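PDB 3QUF: extracellular solute-binding protein, family 1 from Bifidobacterium longum subsp. infantis ATCC 15697, which probably captures a small solute, such as a sugar, outside the membrane and passes it to an ABC-type importer. Local coordinates for residues S36-K39 / D40-G44; A68-I71 / S72-T76; A332-A336 / A337-S341. All blocks are in the same frame, centred on the assembly; numbering follows the deposited sequence.

Interaction 1 of 3, residues S36-K39 / D40-G44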
loop_
_atom_site.group_PDB
_atom_site.type_symbol
_atom_site.label_atom_id
_atom_site.label_comp_id
_atom_site.label_asym_id
_atom_site.label_seq_id
_atom_site.Cartn_x
_atom_site.Cartn_y
_atom_site.Cartn_z
ATOM N N SER A 36 -16.959 4.397 -10.730
ATOM C CA SER A 36 -15.750 3.594 -10.511
ATOM C C SER A 36 -14.430 4.390 -10.555
ATOM O O SER A 36 -14.177 5.148 -11.489
ATOM C CB SER A 36 -15.684 2.504 -11.571
ATOM O OG SER A 36 -14.500 1.726 -11.467
ATOM N N TYR A 37 -13.624 4.225 -9.524
ATOM C CA TYR A 37 -12.241 4.742 -9.510
ATOM C C TYR A 37 -11.398 4.028 -10.575
ATOM O O TYR A 37 -10.460 4.588 -11.149
ATOM C CB TYR A 37 -11.649 4.494 -8.161
ATOM C CG TYR A 37 -10.191 4.791 -8.014
ATOM C CD1 TYR A 37 -9.751 6.079 -7.843
ATOM C CD2 TYR A 37 -9.279 3.782 -8.126
ATOM C CE1 TYR A 37 -8.383 6.338 -7.696
ATOM C CE2 TYR A 37 -7.919 4.015 -7.985
ATOM C CZ TYR A 37 -7.493 5.293 -7.796
ATOM O OH TYR A 37 -6.135 5.527 -7.670
ATOM N N PHE A 38 -11.741 2.776 -10.805
ATOM C CA PHE A 38 -10.989 1.909 -11.726
ATOM C C PHE A 38 -11.435 2.138 -13.139
ATOM O O PHE A 38 -12.627 2.289 -13.436
ATOM C CB PHE A 38 -11.222 0.457 -11.306
ATOM C CG PHE A 38 -10.672 0.146 -9.962
ATOM C CD1 PHE A 38 -9.315 -0.001 -9.778
ATOM C CD2 PHE A 38 -11.495 0.128 -8.820
ATOM C CE1 PHE A 38 -8.812 -0.251 -8.510
ATOM C CE2 PHE A 38 -10.971 -0.105 -7.583
ATOM C CZ PHE A 38 -9.645 -0.287 -7.434
ATOM N N LYS A 39 -10.457 2.141 -14.042
ATOM C CA LYS A 39 -10.741 2.261 -15.441
ATOM C C LYS A 39 -11.326 0.958 -16.014
ATOM O O LYS A 39 -11.221 -0.113 -15.415
ATOM C CB LYS A 39 -9.479 2.654 -16.182
ATOM C CG LYS A 39 -9.024 4.102 -15.837
ATOM C CD LYS A 39 -7.971 4.615 -16.814
ATOM C CE LYS A 39 -8.037 6.152 -16.932
ATOM N NZ LYS A 39 -7.818 6.768 -15.585
ATOM N N ASP A 40 -11.907 1.057 -17.206
ATOM C CA ASP A 40 -12.459 -0.126 -17.841
ATOM C C ASP A 40 -11.397 -1.209 -18.014
ATOM O O ASP A 40 -11.721 -2.380 -17.918
ATOM C CB ASP A 40 -13.131 0.222 -19.183
ATOM C CG ASP A 40 -13.697 -1.003 -19.891
ATOM O OD1 ASP A 40 -14.753 -1.523 -19.488
ATOM O OD2 ASP A 40 -13.054 -1.418 -20.853
ATOM N N ASN A 41 -10.139 -0.833 -18.255
ATOM C CA ASN A 41 -9.109 -1.872 -18.466
ATOM C C ASN A 41 -8.774 -2.600 -17.185
ATOM O O ASN A 41 -8.148 -3.640 -17.246
ATOM C CB ASN A 41 -7.838 -1.380 -19.161
ATOM C CG ASN A 41 -7.178 -0.194 -18.492
ATOM O OD1 ASN A 41 -7.229 0.001 -17.295
ATOM N ND2 ASN A 41 -6.469 0.598 -19.315
ATOM N N GLN A 42 -9.206 -2.072 -16.050
ATOM C CA GLN A 42 -9.017 -2.762 -14.756
ATOM C C GLN A 42 -10.252 -3.508 -14.253
ATOM O O GLN A 42 -10.146 -4.594 -13.679
ATOM C CB GLN A 42 -8.612 -1.759 -13.697
ATOM C CG GLN A 42 -7.250 -1.112 -13.923
ATOM C CD GLN A 42 -7.080 0.182 -13.088
ATOM O OE1 GLN A 42 -7.846 1.174 -13.206
ATOM N NE2 GLN A 42 -6.056 0.180 -12.265
ATOM N N ILE A 43 -11.432 -2.922 -14.433
ATOM C CA ILE A 43 -12.662 -3.498 -13.848
ATOM C C ILE A 43 -13.725 -3.915 -14.867
ATOM O O ILE A 43 -14.734 -4.517 -14.493
ATOM C CB ILE A 43 -13.261 -2.512 -12.789
ATOM C CG1 ILE A 43 -14.078 -3.263 -11.724
ATOM C CG2 ILE A 43 -14.049 -1.421 -13.464
ATOM C CD1 ILE A 43 -14.081 -2.705 -10.383
ATOM N N GLY A 44 -13.497 -3.639 -16.156
ATOM C CA GLY A 44 -14.515 -3.899 -17.168
ATOM C C GLY A 44 -14.940 -5.351 -17.269
ATOM O O GLY A 44 -16.113 -5.625 -17.471
HETATM O O HOH W 1 -7.703 4.114 -11.716
#
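Phe-38 sets its CB against the CB of Ile-43, 3.9 Å away, and the two side chains cross at about a right angle, with Ile-43 CD1 reaching obliquely to the ring. The CG of Phe-38 stands anti to its carbonyl carbon (chi1 -65°), which carries the ring past Gln-42. There the amide of Gln-42 lies at the ring's edge, near its plane, with OE1 3.9 Å from CD1 of Phe-38 and the two flat groups 70° apart. CD2 of Tyr-37 sits over one ring face, and Phe-333 meets the ring edge-to-face. Lys-39 is the N-cap of helix 40-53, so the apolar pair one residue before the cap and four after it is a hydrophobic staple. Gln-42 adds half of a capping box: its OE1 takes the N-H of Lys-39 at 2.9 Å, fairly straight at 158° and in the plane of the amide carbonyl. A water that donates to Tyr-37 O also donates to this oxygen. The carbonyl O of Lys-39 accepts Ile-43 N at 3.0 Å and Gln-42 N at 2.9 Å, starting the helix, while the lysine's NZ runs off to bond Gln-65 O. Upstream, Ser-36 OG donates to a lone pair of Phe-38 O at 2.8 Å; the same hydroxyl oxygen lies 3.8 Å from CG2 of Ile-43.

Interaction 2 of 3, residues A68-I71 / S72-T76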
loop_
_atom_site.group_PDB
_atom_site.type_symbol
_atom_site.label_atom_id
_atom_site.label_comp_id
_atom_site.label_asym_id
_atom_site.label_seq_id
_atom_site.Cartn_x
_atom_site.Cartn_y
_atom_site.Cartn_z
ATOM N N ALA A 68 -7.828 12.763 -8.554
ATOM C CA ALA A 68 -8.303 14.034 -7.983
ATOM C C ALA A 68 -9.689 14.317 -8.447
ATOM O O ALA A 68 -10.553 14.786 -7.656
ATOM C CB ALA A 68 -7.404 15.203 -8.355
ATOM N N GLN A 69 -9.901 14.061 -9.739
ATOM C CA GLN A 69 -11.153 14.316 -10.328
ATOM C C GLN A 69 -12.129 13.310 -9.744
ATOM O O GLN A 69 -13.273 13.659 -9.547
ATOM C CB GLN A 69 -11.084 14.255 -11.850
ATOM C CG GLN A 69 -12.420 14.423 -12.552
ATOM C CD GLN A 69 -13.098 13.092 -12.929
ATOM O OE1 GLN A 69 -12.654 11.999 -12.560
ATOM N NE2 GLN A 69 -14.177 13.196 -13.688
ATOM N N TYR A 70 -11.678 12.087 -9.491
ATOM C CA TYR A 70 -12.586 11.057 -8.947
ATOM C C TYR A 70 -13.157 11.508 -7.607
ATOM O O TYR A 70 -14.391 11.467 -7.393
ATOM C CB TYR A 70 -11.882 9.694 -8.789
ATOM C CG TYR A 70 -12.867 8.649 -8.260
ATOM C CD1 TYR A 70 -13.801 8.110 -9.087
ATOM C CD2 TYR A 70 -12.850 8.273 -6.943
ATOM C CE1 TYR A 70 -14.743 7.204 -8.607
ATOM C CE2 TYR A 70 -13.771 7.329 -6.436
ATOM C CZ TYR A 70 -14.699 6.827 -7.290
ATOM O OH TYR A 70 -15.644 5.929 -6.845
ATOM N N ILE A 71 -12.294 11.910 -6.694
ATOM C CA ILE A 71 -12.790 12.196 -5.357
ATOM C C ILE A 71 -13.710 13.418 -5.340
ATOM O O ILE A 71 -14.732 13.419 -4.646
ATOM C CB ILE A 71 -11.710 12.274 -4.288
ATOM C CG1 ILE A 71 -10.704 13.358 -4.502
ATOM C CG2 ILE A 71 -10.972 10.922 -4.164
ATOM C CD1 ILE A 71 -9.620 13.291 -3.423
ATOM N N SER A 72 -13.408 14.447 -6.118
ATOM C CA SER A 72 -14.284 15.618 -6.074
ATOM C C SER A 72 -15.613 15.341 -6.781
ATOM O O SER A 72 -16.667 15.814 -6.338
ATOM C CB SER A 72 -13.581 16.872 -6.640
ATOM O OG SER A 72 -13.313 16.726 -8.018
ATOM N N THR A 73 -15.580 14.582 -7.878
ATOM C CA THR A 73 -16.791 14.272 -8.620
ATOM C C THR A 73 -17.654 13.292 -7.816
ATOM O O THR A 73 -18.874 13.452 -7.753
ATOM C CB THR A 73 -16.514 13.748 -10.050
ATOM O OG1 THR A 73 -15.633 12.646 -9.987
ATOM C CG2 THR A 73 -15.839 14.865 -10.901
ATOM N N LEU A 74 -17.016 12.358 -7.128
ATOM C CA LEU A 74 -17.789 11.429 -6.302
ATOM C C LEU A 74 -18.459 12.213 -5.161
ATOM O O LEU A 74 -19.626 12.002 -4.870
ATOM C CB LEU A 74 -16.911 10.331 -5.738
ATOM C CG LEU A 74 -17.667 9.413 -4.754
ATOM C CD1 LEU A 74 -18.774 8.654 -5.447
ATOM C CD2 LEU A 74 -16.672 8.431 -4.062
ATOM N N GLN A 75 -17.740 13.142 -4.537
ATOM C CA GLN A 75 -18.309 13.867 -3.406
ATOM C C GLN A 75 -19.558 14.647 -3.856
ATOM O O GLN A 75 -20.609 14.663 -3.160
ATOM C CB GLN A 75 -17.293 14.811 -2.798
ATOM C CG GLN A 75 -17.777 15.523 -1.568
ATOM C CD GLN A 75 -16.693 16.390 -0.970
ATOM O OE1 GLN A 75 -15.524 15.991 -0.922
ATOM N NE2 GLN A 75 -17.063 17.579 -0.521
ATOM N N THR A 76 -19.469 15.267 -5.023
ATOM C CA THR A 76 -20.606 15.974 -5.572
ATOM C C THR A 76 -21.781 15.044 -5.840
ATOM O O THR A 76 -22.908 15.366 -5.509
ATOM C CB THR A 76 -20.231 16.735 -6.863
ATOM O OG1 THR A 76 -19.198 17.662 -6.533
ATOM C CG2 THR A 76 -21.438 17.511 -7.406
#
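Ser-72 turns its OG back toward the preceding turn, between Ala-68 O and Gln-69 O at 3.4 Å from each; its one proton can serve either, and only weakly. Its backbone N bonds Ala-68 O in the ordinary helical way. Thr-73 grips harder. With OG1 between its own backbone N and carbonyl carbon (chi1 54°), the hydroxyl donates to Gln-69 O at 2.6 Å, while Thr-73 N reaches the same oxygen at 3.0 Å from the opposite face of the carbonyl plane. That oxygen thus holds two donors from one residue, and the Thr-73 hydroxyl is tied further to Tyr-35 OH. Its CG2 lies 3.6 Å from NE2 of Gln-69; with the glutamine chain bent at chi2 (-96°), the amide lies alongside this methyl, and OE1 accepts from Gln-65 N. These residues belong to helix 67-79, which makes the beta-alpha-beta crossover from strand 57-63 to strand 86-89, two parallel neighbours of strand 30-36 in the alpha/beta lobe of a solute-binding protein. Leu-74 faces that sheet. Its CB sits over one face of the Tyr-70 ring, and the two side chains run side by side, pointing the same way, with CD2 of Leu-74 3.9 Å from CE2 of Tyr-70. The tyrosine hydroxyl is held by hydrogen bonds to Tyr-35 O and Asn-88 N, and its ring stacks on that of Tyr-35. Phe-87 packs against both Tyr-70 and Leu-74 from strand 86-89. Gln-75 meets only the backbone of Ile-71: its N bonds Ile-71 O at 3.0 Å, and its CB is 3.5 Å from that same oxygen. At Thr-76 the backbone ladder continues, its N bonded to Ser-72 O.

Interaction 3 of 3, residues A332-A336 / A337-S341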
loop_
_atom_site.group_PDB
_atom_site.type_symbol
_atom_site.label_atom_id
_atom_site.label_comp_id
_atom_site.label_asym_id
_atom_site.label_seq_id
_atom_site.Cartn_x
_atom_site.Cartn_y
_atom_site.Cartn_z
ATOM N N ALA A 332 -10.643 -12.116 -12.417
ATOM C CA ALA A 332 -10.789 -11.083 -13.434
ATOM C C ALA A 332 -10.193 -9.746 -12.999
ATOM O O ALA A 332 -9.472 -9.127 -13.757
ATOM C CB ALA A 332 -12.257 -10.900 -13.827
ATOM N N PHE A 333 -10.447 -9.354 -11.776
ATOM C CA PHE A 333 -9.989 -8.057 -11.289
ATOM C C PHE A 333 -8.472 -8.040 -11.066
ATOM O O PHE A 333 -7.790 -7.148 -11.546
ATOM C CB PHE A 333 -10.710 -7.737 -10.009
ATOM C CG PHE A 333 -10.487 -6.322 -9.503
ATOM C CD1 PHE A 333 -10.311 -5.247 -10.363
ATOM C CD2 PHE A 333 -10.528 -6.070 -8.146
ATOM C CE1 PHE A 333 -10.123 -3.964 -9.869
ATOM C CE2 PHE A 333 -10.329 -4.785 -7.650
ATOM C CZ PHE A 333 -10.146 -3.740 -8.509
ATOM N N THR A 334 -7.953 -9.055 -10.364
ATOM C CA THR A 334 -6.527 -9.058 -10.041
ATOM C C THR A 334 -5.667 -9.221 -11.296
ATOM O O THR A 334 -4.606 -8.590 -11.410
ATOM C CB THR A 334 -6.162 -10.156 -9.021
ATOM O OG1 THR A 334 -6.587 -11.435 -9.529
ATOM C CG2 THR A 334 -6.794 -9.829 -7.647
ATOM N N SER A 335 -6.127 -10.019 -12.235
ATOM C CA SER A 335 -5.353 -10.232 -13.469
ATOM C C SER A 335 -5.319 -8.936 -14.297
ATOM O O SER A 335 -4.266 -8.582 -14.819
ATOM C CB SER A 335 -5.857 -11.438 -14.277
ATOM O OG SER A 335 -7.149 -11.181 -14.799
ATOM N N ALA A 336 -6.443 -8.209 -14.389
ATOM C CA ALA A 336 -6.493 -6.963 -15.174
ATOM C C ALA A 336 -5.738 -5.820 -14.521
ATOM O O ALA A 336 -5.098 -5.009 -15.214
ATOM C CB ALA A 336 -7.956 -6.538 -15.437
ATOM N N ALA A 337 -5.829 -5.731 -13.196
ATOM C CA ALA A 337 -5.247 -4.654 -12.446
ATOM C C ALA A 337 -3.804 -4.913 -12.052
ATOM O O ALA A 337 -3.149 -4.002 -11.578
ATOM C CB ALA A 337 -6.086 -4.361 -11.184
ATOM N N GLY A 338 -3.318 -6.142 -12.203
ATOM C CA GLY A 338 -1.971 -6.503 -11.767
ATOM C C GLY A 338 -1.747 -6.521 -10.251
ATOM O O GLY A 338 -0.642 -6.240 -9.760
ATOM N N THR A 339 -2.785 -6.853 -9.507
ATOM C CA THR A 339 -2.753 -6.838 -8.058
ATOM C C THR A 339 -2.902 -8.232 -7.486
ATOM O O THR A 339 -3.046 -9.221 -8.235
ATOM C CB THR A 339 -3.853 -5.923 -7.546
ATOM O OG1 THR A 339 -5.074 -6.287 -8.174
ATOM C CG2 THR A 339 -3.504 -4.428 -7.837
ATOM N N LEU A 340 -2.817 -8.317 -6.162
ATOM C CA LEU A 340 -2.957 -9.566 -5.445
ATOM C C LEU A 340 -4.304 -9.625 -4.745
ATOM O O LEU A 340 -4.819 -8.636 -4.257
ATOM C CB LEU A 340 -1.859 -9.711 -4.390
ATOM C CG LEU A 340 -0.431 -9.701 -4.917
ATOM C CD1 LEU A 340 0.569 -9.800 -3.729
ATOM C CD2 LEU A 340 -0.160 -10.808 -5.901
ATOM N N SER A 341 -4.873 -10.821 -4.666
ATOM C CA SER A 341 -6.148 -10.988 -3.996
ATOM C C SER A 341 -5.999 -10.921 -2.474
ATOM O O SER A 341 -5.100 -11.583 -1.906
ATOM C CB SER A 341 -6.743 -12.355 -4.379
ATOM O OG SER A 341 -7.832 -12.684 -3.548
#
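Thr-334 has chi1 56°, which sets CG2 anti to the carbonyl carbon and turns that methyl to the chain emerging beyond the helix, 3.7 Å from Ser-341 N. In Thr-339 a similar torsion (chi1 51°) brings OG1 over the helix backbone, 3.6 Å from CA of Thr-334. The threonines also meet through CB of Thr-334, which lies 3.3 Å from Thr-339 O. What folds the chain back like this is the end of helix 327-337. Gly-338 is the first residue to leave helical geometry and has a positive phi of 69°, and Thr-339 N then bonds Thr-334 O at 3.2 Å, in the carbonyl plane and on a lone pair. This is the 6-to-1 bond that marks a Schellman-like end, with the glycine at C'; Gly-338 N lies 3.7 Å from Ser-335 O and gives only a weak, bent bond to Thr-334 O at 2.9 Å. One turn back, Ala-337 N bonds Phe-333 O, and the Ala-337 methyl touches the Phe-333 ring obliquely, CB to CE1 4.3 Å. The hydroxyl of Thr-334 stays on its own helix, bonded to Leu-330 O. Ser-341 OG accepts from Ser-343 N and is also bonded to Tyr-346 O. Beyond the turn, strand 340-341 joins strand 135-144 antiparallel, while Ala-332 and Phe-333 pack the helix onto Val-46 of helix 40-53.

Overall arrangement
Along the chain the three come in series: interaction 1 where strand 30-36 passes into helix 40-53, interaction 2 within helix 67-79, and interaction 3 much later, where helix 327-337 gives way to strand 340-341. Interaction 1 touches both others, its centre 16 Å from that of interaction 2 and 11 Å from that of interaction 3. Tyr-70 CE1 lies 3.3 Å from Tyr-37 N, and Ala-336 CB 3.4 Å from Gln-42 O. Interactions 2 and 3 do not meet; their centres are 24 Å apart. Interactions 1 and 3 include strand residues of one large mixed sheet and the helix of interaction 2 packs on it, so a late helix joins the first alpha/beta units, consistent with the interlaced, two-lobed fold of solute-binding proteins.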